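Local coordinates for putative uncharacterized protein (Chaetomium thermophilum, PDB 4XRI), which serves as an importin-beta nuclear transport receptor that carries protein cargo into the nucleus and probably binds a small GTPase, at residues 235-239 and 271-275; 211-215 and 255-260; 556-560 and 586-590; 612-616 and 629-633; 761-765 and 806-811. The protein carries 2 engineered substitutions. All coordinates share one frame; numbering follows the deposited sequence.

Interaction 1: residues 235-239 and 271-275; sequences CEATQ and ALFGL
Leu275 reaches across from helix 265-280 to lie against Cys235, Thr238 and Gln239 near the C-terminal end of helix 224-238, and it buries more surface here than any other residue. Its CG stands anti to its own carbonyl carbon (chi1 -73°), a setting that brings both methyls up to the partner segment. CD1 takes the Cys235 side, 3.6 Å from Cys235 CB. CD2 takes the other, lying 3.3 Å from Gln239 OE1, whose extended side chain runs across the leucine at about a right angle. Thr238 fills the middle: its OG1 sits 3.3 Å from Leu275 CD2 and equally close to CD1, an oxygen resting on methyls rather than a polar pair. That hydroxyl turns back to the carbonyl oxygen of Cys235, though the separation is so short that its exact value is doubtful. Cys235, second in buried surface, extends the apolar patch with its sulfur. SG lies 3.7 Å from Leu272 CD2 and 4.1 Å from Ala271 CB, so it meets two successive residues of 271-275. The contact thus joins two helices of the HEAT-repeat array that are separated in sequence by helix 243-260. That intervening helix packs against both, with Ala249 and Phe250 touching Thr238 and Leu253 touching Leu272, while Phe273 turns to helix 324-340.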
# COMPACT_ATOMS: atom_id res chain seq x y z
N CYS A 235 -26.56 -8.78 18.54
CA CYS A 235 -26.08 -9.66 19.60
C CYS A 235 -26.90 -10.94 19.65
O CYS A 235 -26.36 -12.03 19.85
CB CYS A 235 -26.13 -8.94 20.95
SG CYS A 235 -24.89 -7.63 21.15
N GLU A 236 -28.21 -10.79 19.47
CA GLU A 236 -29.13 -11.91 19.43
C GLU A 236 -28.80 -12.87 18.29
O GLU A 236 -28.82 -14.09 18.46
CB GLU A 236 -30.57 -11.40 19.28
CG GLU A 236 -31.62 -12.47 19.08
CD GLU A 236 -33.03 -11.90 18.97
OE1 GLU A 236 -33.68 -11.70 20.03
OE2 GLU A 236 -33.48 -11.64 17.84
N ALA A 237 -28.47 -12.29 17.14
CA ALA A 237 -28.21 -13.06 15.93
C ALA A 237 -26.88 -13.81 15.99
O ALA A 237 -26.71 -14.82 15.30
CB ALA A 237 -28.24 -12.14 14.72
N THR A 238 -25.95 -13.34 16.81
CA THR A 238 -24.65 -13.99 16.95
C THR A 238 -24.78 -15.35 17.63
O THR A 238 -23.92 -16.22 17.48
CB THR A 238 -23.64 -13.13 17.74
OG1 THR A 238 -24.15 -12.90 19.07
CG2 THR A 238 -23.40 -11.81 17.05
N GLN A 239 -25.86 -15.53 18.39
CA GLN A 239 -26.08 -16.78 19.09
C GLN A 239 -27.23 -17.57 18.46
O GLN A 239 -27.84 -18.42 19.11
CB GLN A 239 -26.37 -16.53 20.57
CG GLN A 239 -25.11 -16.31 21.39
CD GLN A 239 -25.40 -16.18 22.87
OE1 GLN A 239 -25.92 -15.16 23.32
NE2 GLN A 239 -25.06 -17.21 23.63
N ALA A 271 -22.15 -7.58 26.49
CA ALA A 271 -22.38 -8.78 25.69
C ALA A 271 -21.24 -9.16 24.74
O ALA A 271 -20.91 -10.34 24.62
CB ALA A 271 -23.67 -8.62 24.90
N LEU A 272 -20.66 -8.17 24.07
CA LEU A 272 -19.71 -8.42 22.99
C LEU A 272 -18.51 -9.26 23.44
O LEU A 272 -18.04 -10.13 22.71
CB LEU A 272 -19.21 -7.11 22.39
CG LEU A 272 -20.29 -6.16 21.87
CD1 LEU A 272 -19.66 -5.00 21.11
CD2 LEU A 272 -21.30 -6.89 21.00
N PHE A 273 -18.02 -8.97 24.64
CA PHE A 273 -16.93 -9.71 25.26
C PHE A 273 -17.20 -11.21 25.21
O PHE A 273 -16.43 -11.97 24.62
CB PHE A 273 -16.73 -9.25 26.70
CG PHE A 273 -15.42 -9.68 27.31
CD1 PHE A 273 -15.24 -9.62 28.68
CD2 PHE A 273 -14.38 -10.13 26.52
CE1 PHE A 273 -14.04 -10.01 29.25
CE2 PHE A 273 -13.18 -10.52 27.08
CZ PHE A 273 -13.01 -10.46 28.45
N GLY A 274 -18.30 -11.62 25.82
CA GLY A 274 -18.68 -13.02 25.88
C GLY A 274 -19.08 -13.61 24.54
O GLY A 274 -18.73 -14.74 24.22
N LEU A 275 -19.81 -12.84 23.75
CA LEU A 275 -20.27 -13.29 22.44
C LEU A 275 -19.12 -13.65 21.51
O LEU A 275 -19.14 -14.69 20.85
CB LEU A 275 -21.15 -12.23 21.77
CG LEU A 275 -22.55 -12.04 22.34
CD1 LEU A 275 -23.26 -10.93 21.60
CD2 LEU A 275 -23.34 -13.34 22.25

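Interaction 2: residues 211-215 and 255-260; sequences GDSLE and RIMALY
Asp212 and Arg255 form the ionic part of this contact, a salt bridge in which Arg255 NH1 donates to Asp212 OD1 at 2.9 Å with an N-H...O angle of 141°. The oxygen lies in the guanidinium plane and is approached nearly along its C-O axis, while carboxylate and guanidinium planes are turned 31° apart. Arg255 gets there by a chain extended from CG to NE, passing Gly211 on the way. The apolar part centres on Leu214. Its CD1 touches Arg255 CB and Ile256 CG1, each at 3.6 Å, and its CB faces Leu259 CD1 at 4.2 Å. Leu259 CD1 also borders the aliphatic part of Glu215, whose carboxylate pairs with Arg175. The third kind is weak and polar: Leu214 O lies near the Tyr260 ring plane, 3.3 Å from Tyr260 OH, whose proton has another acceptor within reach. Leu259 CB lies over the centre of one face of that ring, which also stacks with Phe221. Where helices 200-212 and 214-217 meet helix 243-260 in the HEAT array, the salt bridge is thus the one firm polar tie and probably helps set how the segments are placed, while Leu214 supplies the apolar burial.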
# COMPACT_ATOMS: atom_id res chain seq x y z
N GLY A 211 -25.95 -4.97 7.97
CA GLY A 211 -24.52 -4.75 7.87
C GLY A 211 -24.18 -3.79 6.75
O GLY A 211 -23.38 -2.87 6.92
N ASP A 212 -24.81 -4.00 5.59
CA ASP A 212 -24.59 -3.14 4.43
C ASP A 212 -25.14 -1.73 4.64
O ASP A 212 -24.69 -0.78 4.01
CB ASP A 212 -25.23 -3.76 3.18
CG ASP A 212 -24.51 -5.01 2.71
OD1 ASP A 212 -23.32 -5.18 3.06
OD2 ASP A 212 -25.12 -5.82 1.98
N SER A 213 -26.11 -1.60 5.53
CA SER A 213 -26.82 -0.33 5.69
C SER A 213 -26.34 0.46 6.91
O SER A 213 -26.94 1.48 7.26
CB SER A 213 -28.32 -0.57 5.80
OG SER A 213 -28.80 -1.35 4.72
N LEU A 214 -25.26 0.00 7.53
CA LEU A 214 -24.81 0.55 8.81
C LEU A 214 -24.55 2.06 8.78
O LEU A 214 -25.02 2.79 9.65
CB LEU A 214 -23.54 -0.17 9.26
CG LEU A 214 -23.81 -1.46 10.03
CD1 LEU A 214 -22.52 -2.14 10.42
CD2 LEU A 214 -24.65 -1.16 11.27
N GLU A 215 -23.79 2.51 7.78
CA GLU A 215 -23.48 3.92 7.64
C GLU A 215 -24.76 4.76 7.54
O GLU A 215 -24.84 5.85 8.10
CB GLU A 215 -22.59 4.17 6.42
CG GLU A 215 -21.22 3.51 6.51
CD GLU A 215 -20.25 4.03 5.48
OE1 GLU A 215 -20.68 4.77 4.56
OE2 GLU A 215 -19.04 3.72 5.59
N ARG A 255 -18.12 -4.60 11.43
CA ARG A 255 -18.27 -3.31 10.77
C ARG A 255 -18.70 -2.24 11.77
O ARG A 255 -18.28 -1.09 11.68
CB ARG A 255 -19.28 -3.41 9.62
CG ARG A 255 -18.71 -4.07 8.39
CD ARG A 255 -19.74 -4.32 7.31
NE ARG A 255 -19.18 -5.15 6.25
CZ ARG A 255 -19.78 -5.42 5.10
NH1 ARG A 255 -20.98 -4.92 4.83
NH2 ARG A 255 -19.17 -6.19 4.20
N ILE A 256 -19.53 -2.64 12.73
CA ILE A 256 -19.96 -1.74 13.79
C ILE A 256 -18.77 -1.27 14.62
O ILE A 256 -18.62 -0.07 14.88
CB ILE A 256 -21.00 -2.41 14.72
CG1 ILE A 256 -22.35 -2.51 14.01
CG2 ILE A 256 -21.14 -1.64 16.02
CD1 ILE A 256 -23.36 -3.37 14.74
N MET A 257 -17.92 -2.21 15.01
CA MET A 257 -16.72 -1.89 15.77
C MET A 257 -15.78 -0.97 14.99
O MET A 257 -15.22 -0.03 15.55
CB MET A 257 -15.98 -3.18 16.16
CG MET A 257 -14.69 -2.94 16.94
SD MET A 257 -14.95 -2.09 18.52
CE MET A 257 -16.04 -3.25 19.34
N ALA A 258 -15.63 -1.25 13.70
CA ALA A 258 -14.74 -0.48 12.84
C ALA A 258 -15.22 0.96 12.68
O ALA A 258 -14.43 1.89 12.60
CB ALA A 258 -14.61 -1.14 11.48
N LEU A 259 -16.54 1.12 12.66
CA LEU A 259 -17.14 2.44 12.45
C LEU A 259 -17.43 3.18 13.74
O LEU A 259 -17.32 4.40 13.80
CB LEU A 259 -18.44 2.30 11.65
CG LEU A 259 -18.35 1.96 10.16
CD1 LEU A 259 -19.68 1.40 9.68
CD2 LEU A 259 -17.97 3.20 9.36
N TYR A 260 -17.81 2.44 14.79
CA TYR A 260 -18.35 3.09 15.98
C TYR A 260 -17.70 2.64 17.27
O TYR A 260 -18.37 2.48 18.29
CB TYR A 260 -19.86 2.84 16.05
CG TYR A 260 -20.57 3.20 14.77
CD1 TYR A 260 -20.57 4.51 14.31
CD2 TYR A 260 -21.24 2.24 14.02
CE1 TYR A 260 -21.21 4.85 13.14
CE2 TYR A 260 -21.89 2.57 12.85
CZ TYR A 260 -21.87 3.88 12.41
OH TYR A 260 -22.51 4.22 11.24

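Interaction 3: residues 556-560 and 586-590; sequences ILQRL and LCTVL
Leu586 packs between Ile556, Arg559 and Leu560, in an antiparallel pair of helices, 546-567 and 573-597, of the kind that builds a HEAT-repeat solenoid. The two short segments run at 153° to each other with axes 9.7 Å apart. Leu586 begins at CB, which lies against Leu560 CG and CD2, 3.7 Å from CD2, the two side chains sliding past one another in opposite directions. The first torsion (chi1 -77°) swings CG to the backbone-N side, and the branch then leans toward the facing backbone. CD1 ends 3.9 Å from Arg559 C, and CD2 is 3.9 Å from Arg559 CB. CD2 also approaches Ile556 CD1 at 4.0 Å. Only the root of Arg559 takes part; its guanidinium leads away to hydrogen bonds with Leu514 O at the end of helix 503-516, Thr517 just after it and Tyr531 of helix 524-539. Next along the seam, Val589 CG1 meets Ile556 CG1 at 3.7 Å, the two side chains crossing at about a right angle, and Leu590 CD2 meets Leu560 CD1. Leu557, whose CB leads away, reaches Leu590 by its CG and otherwise packs on helix 605-616. Nearly all of these residues are buried, and the side chains that meet are almost all apolar. The closest approach between 556-560 and 586-590 is a methyl on a carbonyl: Ile556 CG2 rests 3.4 Å from Leu586 O.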
# COMPACT_ATOMS: atom_id res chain seq x y z
N ILE A 556 30.19 -11.23 -9.36
CA ILE A 556 28.88 -10.75 -9.77
C ILE A 556 28.90 -10.27 -11.21
O ILE A 556 27.99 -10.56 -11.99
CB ILE A 556 28.39 -9.61 -8.86
CG1 ILE A 556 28.19 -10.11 -7.43
CG2 ILE A 556 27.10 -9.01 -9.39
CD1 ILE A 556 27.24 -11.27 -7.31
N LEU A 557 29.94 -9.53 -11.56
CA LEU A 557 30.15 -9.06 -12.92
C LEU A 557 30.26 -10.21 -13.91
O LEU A 557 29.69 -10.17 -14.99
CB LEU A 557 31.41 -8.19 -12.99
CG LEU A 557 31.21 -6.69 -12.73
CD1 LEU A 557 32.56 -5.98 -12.66
CD2 LEU A 557 30.34 -6.10 -13.82
N GLN A 558 31.00 -11.25 -13.52
CA GLN A 558 31.16 -12.43 -14.35
C GLN A 558 29.82 -13.12 -14.61
O GLN A 558 29.53 -13.53 -15.74
CB GLN A 558 32.14 -13.40 -13.69
CG GLN A 558 32.62 -14.53 -14.58
CD GLN A 558 33.74 -15.34 -13.95
OE1 GLN A 558 34.28 -14.97 -12.90
NE2 GLN A 558 34.10 -16.44 -14.59
N ARG A 559 29.01 -13.24 -13.56
CA ARG A 559 27.68 -13.84 -13.67
C ARG A 559 26.75 -13.00 -14.53
O ARG A 559 25.95 -13.54 -15.30
CB ARG A 559 27.07 -14.03 -12.27
CG ARG A 559 27.76 -15.11 -11.45
CD ARG A 559 26.98 -15.41 -10.17
NE ARG A 559 27.66 -16.42 -9.36
CZ ARG A 559 27.17 -16.93 -8.24
NH1 ARG A 559 25.99 -16.54 -7.78
NH2 ARG A 559 27.87 -17.84 -7.57
N LEU A 560 26.85 -11.68 -14.39
CA LEU A 560 26.07 -10.76 -15.22
C LEU A 560 26.41 -10.93 -16.70
O LEU A 560 25.52 -10.98 -17.55
CB LEU A 560 26.32 -9.31 -14.79
CG LEU A 560 25.32 -8.71 -13.80
CD1 LEU A 560 25.78 -7.33 -13.35
CD2 LEU A 560 23.95 -8.63 -14.46
N LEU A 586 21.21 -9.74 -9.74
CA LEU A 586 22.64 -9.52 -9.91
C LEU A 586 22.97 -8.03 -9.97
O LEU A 586 24.01 -7.60 -9.47
CB LEU A 586 23.14 -10.22 -11.17
CG LEU A 586 23.32 -11.73 -11.05
CD1 LEU A 586 23.58 -12.35 -12.42
CD2 LEU A 586 24.46 -12.05 -10.10
N CYS A 587 22.08 -7.25 -10.58
CA CYS A 587 22.25 -5.80 -10.62
C CYS A 587 22.12 -5.21 -9.23
O CYS A 587 22.82 -4.26 -8.88
CB CYS A 587 21.24 -5.16 -11.57
SG CYS A 587 21.63 -5.32 -13.33
N THR A 588 21.22 -5.77 -8.43
CA THR A 588 21.00 -5.32 -7.06
C THR A 588 22.26 -5.50 -6.22
O THR A 588 22.66 -4.60 -5.48
CB THR A 588 19.83 -6.07 -6.40
OG1 THR A 588 18.61 -5.71 -7.04
CG2 THR A 588 19.74 -5.73 -4.91
N VAL A 589 22.88 -6.67 -6.33
CA VAL A 589 24.12 -6.96 -5.62
C VAL A 589 25.25 -6.08 -6.13
O VAL A 589 26.02 -5.52 -5.33
CB VAL A 589 24.52 -8.44 -5.75
CG1 VAL A 589 25.83 -8.69 -5.02
CG2 VAL A 589 23.43 -9.35 -5.22
N LEU A 590 25.37 -5.98 -7.45
CA LEU A 590 26.38 -5.12 -8.06
C LEU A 590 26.26 -3.70 -7.54
O LEU A 590 27.26 -3.08 -7.14
CB LEU A 590 26.26 -5.14 -9.59
CG LEU A 590 27.22 -4.20 -10.31
CD1 LEU A 590 28.66 -4.63 -10.07
CD2 LEU A 590 26.92 -4.11 -11.79

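Interaction 4: residues 612-616 and 629-633; sequences LLQIL and VFAAI
Val629 is set among Leu612, Ile615 and Leu616, where helix 605-616 runs antiparallel to helix 625-640. The short segments make an angle of 157° and their axes are 10.5 Å apart. The valine's rotation divides its methyls: CG1 stands anti to the backbone N (chi1 170°) and pushes in between Leu612 and Leu616, whereas CG2 is turned to Ile615. CG1 lies 3.6 Å from Leu612 O and 3.7 Å from Leu616 CG. Leu612 slides past Val629 in the opposite direction, its CB bordering the valine's CG1, while Leu616 and Val629 cross obliquely. Leu612 carries on beyond them. Its CD1 reaches Ile633 CG1 at 3.6 Å, the two side chains again running in opposite directions, and it also covers the methyl of Ala632. Leu616 meets the one aromatic ring, that of Phe630, and the two side chains cross at about a right angle: Leu616 CD1 is 3.7 Å from Phe630 CE1, and its CD2 lies in the ring plane at the edge, 4.0 Å from the same CE1. The phenylalanine's CB points away from helix 605-616, and the ring goes on to pack against helices 648-660 and 665-682. Leu613 adds a looser touch on Ile633. With aliphatic carbons, one aromatic ring and a backbone carbonyl making the contacts and most of the residues buried, this junction of the HEAT array depends on shape and hydrophobicity, and nothing polar on the side chains here fixes its register.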
# COMPACT_ATOMS: atom_id res chain seq x y z
N LEU A 612 26.47 -3.64 -18.56
CA LEU A 612 25.20 -3.01 -18.23
C LEU A 612 24.52 -2.43 -19.46
O LEU A 612 23.31 -2.51 -19.61
CB LEU A 612 25.38 -1.93 -17.17
CG LEU A 612 25.62 -2.41 -15.73
CD1 LEU A 612 25.60 -1.23 -14.77
CD2 LEU A 612 24.58 -3.46 -15.33
N LEU A 613 25.32 -1.82 -20.34
CA LEU A 613 24.78 -1.26 -21.57
C LEU A 613 24.38 -2.36 -22.55
O LEU A 613 23.40 -2.23 -23.28
CB LEU A 613 25.78 -0.31 -22.22
CG LEU A 613 26.01 1.02 -21.49
CD1 LEU A 613 26.86 1.96 -22.32
CD2 LEU A 613 24.68 1.66 -21.13
N GLN A 614 25.15 -3.44 -22.56
CA GLN A 614 24.84 -4.60 -23.40
C GLN A 614 23.52 -5.24 -22.98
O GLN A 614 22.76 -5.73 -23.81
CB GLN A 614 25.97 -5.63 -23.34
CG GLN A 614 27.13 -5.32 -24.26
CD GLN A 614 28.27 -6.32 -24.13
OE1 GLN A 614 28.51 -6.86 -23.05
NE2 GLN A 614 28.97 -6.57 -25.23
N ILE A 615 23.25 -5.23 -21.67
CA ILE A 615 22.01 -5.76 -21.15
C ILE A 615 20.84 -4.87 -21.55
O ILE A 615 19.77 -5.35 -21.91
CB ILE A 615 22.06 -5.92 -19.62
CG1 ILE A 615 23.01 -7.06 -19.24
CG2 ILE A 615 20.68 -6.19 -19.05
CD1 ILE A 615 23.21 -7.22 -17.76
N LEU A 616 21.06 -3.55 -21.50
CA LEU A 616 20.04 -2.58 -21.91
C LEU A 616 19.61 -2.77 -23.36
O LEU A 616 18.43 -2.67 -23.68
CB LEU A 616 20.55 -1.15 -21.70
CG LEU A 616 20.51 -0.56 -20.30
CD1 LEU A 616 20.89 0.91 -20.33
CD2 LEU A 616 19.12 -0.73 -19.68
N VAL A 629 19.32 -1.93 -13.93
CA VAL A 629 20.53 -1.47 -14.61
C VAL A 629 20.77 0.01 -14.35
O VAL A 629 21.89 0.42 -14.03
CB VAL A 629 20.45 -1.72 -16.13
CG1 VAL A 629 21.60 -1.02 -16.84
CG2 VAL A 629 20.45 -3.21 -16.43
N PHE A 630 19.72 0.81 -14.48
CA PHE A 630 19.81 2.25 -14.25
C PHE A 630 20.22 2.57 -12.81
O PHE A 630 21.00 3.49 -12.57
CB PHE A 630 18.47 2.92 -14.58
CG PHE A 630 18.37 3.39 -16.01
CD1 PHE A 630 18.59 2.52 -17.06
CD2 PHE A 630 18.06 4.71 -16.29
CE1 PHE A 630 18.50 2.95 -18.37
CE2 PHE A 630 17.97 5.14 -17.60
CZ PHE A 630 18.19 4.26 -18.64
N ALA A 631 19.69 1.79 -11.87
CA ALA A 631 20.01 1.97 -10.46
C ALA A 631 21.49 1.70 -10.20
O ALA A 631 22.13 2.40 -9.42
CB ALA A 631 19.15 1.06 -9.60
N ALA A 632 22.01 0.68 -10.88
CA ALA A 632 23.42 0.32 -10.77
C ALA A 632 24.31 1.38 -11.41
O ALA A 632 25.37 1.72 -10.89
CB ALA A 632 23.67 -1.03 -11.40
N ILE A 633 23.87 1.91 -12.55
CA ILE A 633 24.61 2.96 -13.25
C ILE A 633 24.63 4.24 -12.43
O ILE A 633 25.66 4.92 -12.34
CB ILE A 633 24.00 3.24 -14.64
CG1 ILE A 633 24.19 2.04 -15.56
CG2 ILE A 633 24.63 4.48 -15.26
CD1 ILE A 633 23.50 2.17 -16.90

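Interaction 5: residues 761-765 and 806-811; sequences ISLRE and NRSEAL. With SO4 (sulfate ion), chain E.
The carboxylate of Glu765 is the flat group at the centre of this contact, and Ala810 CB stands over one of its faces, 3.7 Å from Glu765 CD. At the OE2 end sits Ser808, its hydroxyl tilted out of the carboxylate plane toward the side that carries the alanine. Ser808 OG donates to Glu765 OE2; the modelled separation of 2.4 Å is very short, and its exact length is doubtful. That hydroxyl also caps helix 809-825 as the N-cap residue, accepting from Leu811 N at 3.2 Å with an N-H...O angle of 148°. Nearer its backbone, Glu765 CG lies on Leu811 CB at 3.7 Å, while Leu811 CD1 reaches over to Arg764 O at 3.5 Å. Ile761 closes the other end: its side chain is stretched out so that CD1 rests 3.5 Å from Arg807 N, with CG2 against Ser808. The guanidinium groups turn elsewhere, Arg764 to Ala744 and Ser800, Arg807 to Glu846 and Asp804. A sulfate ion, probably from the crystallisation liquor, takes the Glu809 amide, Glu809 N to O1 2.6 Å. Here helix 754-780 of the HEAT array meets the start of helix 809-825. One serine hydroxyl thus caps the helix and, if the short separation holds, also ties in the glutamate; the positive end of the helix dipole probably helps hold both carboxylate and sulfate.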
# COMPACT_ATOMS: atom_id res chain seq x y z
N ILE A 761 2.25 18.63 -2.46
CA ILE A 761 3.37 18.76 -1.53
C ILE A 761 4.66 18.34 -2.22
O ILE A 761 5.68 19.04 -2.15
CB ILE A 761 3.17 17.89 -0.27
CG1 ILE A 761 2.05 18.45 0.60
CG2 ILE A 761 4.46 17.83 0.54
CD1 ILE A 761 1.80 17.64 1.85
N SER A 762 4.61 17.21 -2.92
CA SER A 762 5.76 16.72 -3.67
C SER A 762 6.14 17.69 -4.78
O SER A 762 7.32 17.94 -5.01
CB SER A 762 5.46 15.34 -4.26
OG SER A 762 6.52 14.91 -5.09
N LEU A 763 5.13 18.22 -5.47
CA LEU A 763 5.35 19.15 -6.57
C LEU A 763 6.08 20.40 -6.09
O LEU A 763 7.04 20.86 -6.72
CB LEU A 763 4.02 19.54 -7.21
CG LEU A 763 4.08 20.54 -8.37
CD1 LEU A 763 4.82 19.95 -9.55
CD2 LEU A 763 2.67 20.95 -8.78
N ARG A 764 5.62 20.94 -4.97
CA ARG A 764 6.18 22.18 -4.43
C ARG A 764 7.57 21.97 -3.84
O ARG A 764 8.36 22.90 -3.77
CB ARG A 764 5.23 22.77 -3.39
CG ARG A 764 3.94 23.29 -4.02
CD ARG A 764 3.04 23.99 -3.02
NE ARG A 764 2.03 24.79 -3.70
CZ ARG A 764 1.27 25.71 -3.11
NH1 ARG A 764 0.39 26.40 -3.82
NH2 ARG A 764 1.40 25.95 -1.81
N GLU A 765 7.85 20.74 -3.43
CA GLU A 765 9.22 20.35 -3.10
C GLU A 765 10.08 20.54 -4.34
O GLU A 765 11.17 21.11 -4.28
CB GLU A 765 9.30 18.90 -2.61
CG GLU A 765 8.78 18.67 -1.21
CD GLU A 765 8.89 17.22 -0.79
OE1 GLU A 765 9.71 16.49 -1.38
OE2 GLU A 765 8.15 16.81 0.13
N ASN A 806 -0.89 21.58 5.23
CA ASN A 806 -0.40 20.38 4.57
C ASN A 806 1.02 20.59 4.05
O ASN A 806 1.24 21.43 3.18
CB ASN A 806 -1.33 19.97 3.43
CG ASN A 806 -2.71 19.60 3.91
OD1 ASN A 806 -2.87 18.91 4.91
ND2 ASN A 806 -3.73 20.07 3.20
N ARG A 807 1.97 19.84 4.59
CA ARG A 807 3.37 20.03 4.25
C ARG A 807 4.21 18.80 4.57
O ARG A 807 3.74 17.86 5.20
CB ARG A 807 3.93 21.25 4.98
CG ARG A 807 3.55 21.30 6.46
CD ARG A 807 2.73 22.54 6.77
NE ARG A 807 3.53 23.61 7.37
CZ ARG A 807 3.34 24.90 7.16
NH1 ARG A 807 4.11 25.80 7.75
NH2 ARG A 807 2.37 25.31 6.34
N SER A 808 5.46 18.83 4.12
CA SER A 808 6.43 17.80 4.47
C SER A 808 7.66 18.47 5.05
O SER A 808 7.86 19.67 4.89
CB SER A 808 6.80 16.95 3.26
OG SER A 808 7.52 17.70 2.30
N GLU A 809 8.50 17.69 5.74
CA GLU A 809 9.74 18.22 6.29
C GLU A 809 10.64 18.73 5.17
O GLU A 809 11.26 19.79 5.28
CB GLU A 809 10.46 17.17 7.12
CG GLU A 809 11.89 17.55 7.47
CD GLU A 809 12.46 16.74 8.61
OE1 GLU A 809 11.71 15.94 9.21
OE2 GLU A 809 13.66 16.90 8.91
N ALA A 810 10.72 17.95 4.09
CA ALA A 810 11.54 18.30 2.94
C ALA A 810 11.11 19.63 2.32
O ALA A 810 11.95 20.42 1.89
CB ALA A 810 11.48 17.19 1.89
N LEU A 811 9.81 19.87 2.27
CA LEU A 811 9.27 21.09 1.69
C LEU A 811 9.65 22.31 2.52
O LEU A 811 10.03 23.35 1.98
CB LEU A 811 7.76 21.00 1.54
CG LEU A 811 7.05 22.24 1.00
CD1 LEU A 811 7.65 22.66 -0.33
CD2 LEU A 811 5.55 21.99 0.86
S SO4 E . 7.23 14.24 6.58
O1 SO4 E . 7.19 15.68 6.78
O2 SO4 E . 8.61 13.80 6.47
O3 SO4 E . 6.50 13.88 5.37
O4 SO4 E . 6.60 13.59 7.73

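From the N terminus, interaction 2 opens at 211-215 and interaction 1 at 235-239; interaction 2 then closes at 255-260 before interaction 1 closes at 271-275, so their loops cross and together interlace the helices from 200-212 to 265-280. Interactions 3, 4 and 5 follow in series without nesting. Interactions 3 and 4 each close a short loop between helices successive in the chain, and they touch, Leu560 on Ile615 and Cys587 on Val629, making one continuous apolar core from helix 546-567 to helix 625-640 on the far side of the chain's centre from interactions 1 and 2. Interaction 5, with a longer loop, links helices 754-780 and 809-825, its centre about 31 Å from that of interaction 4.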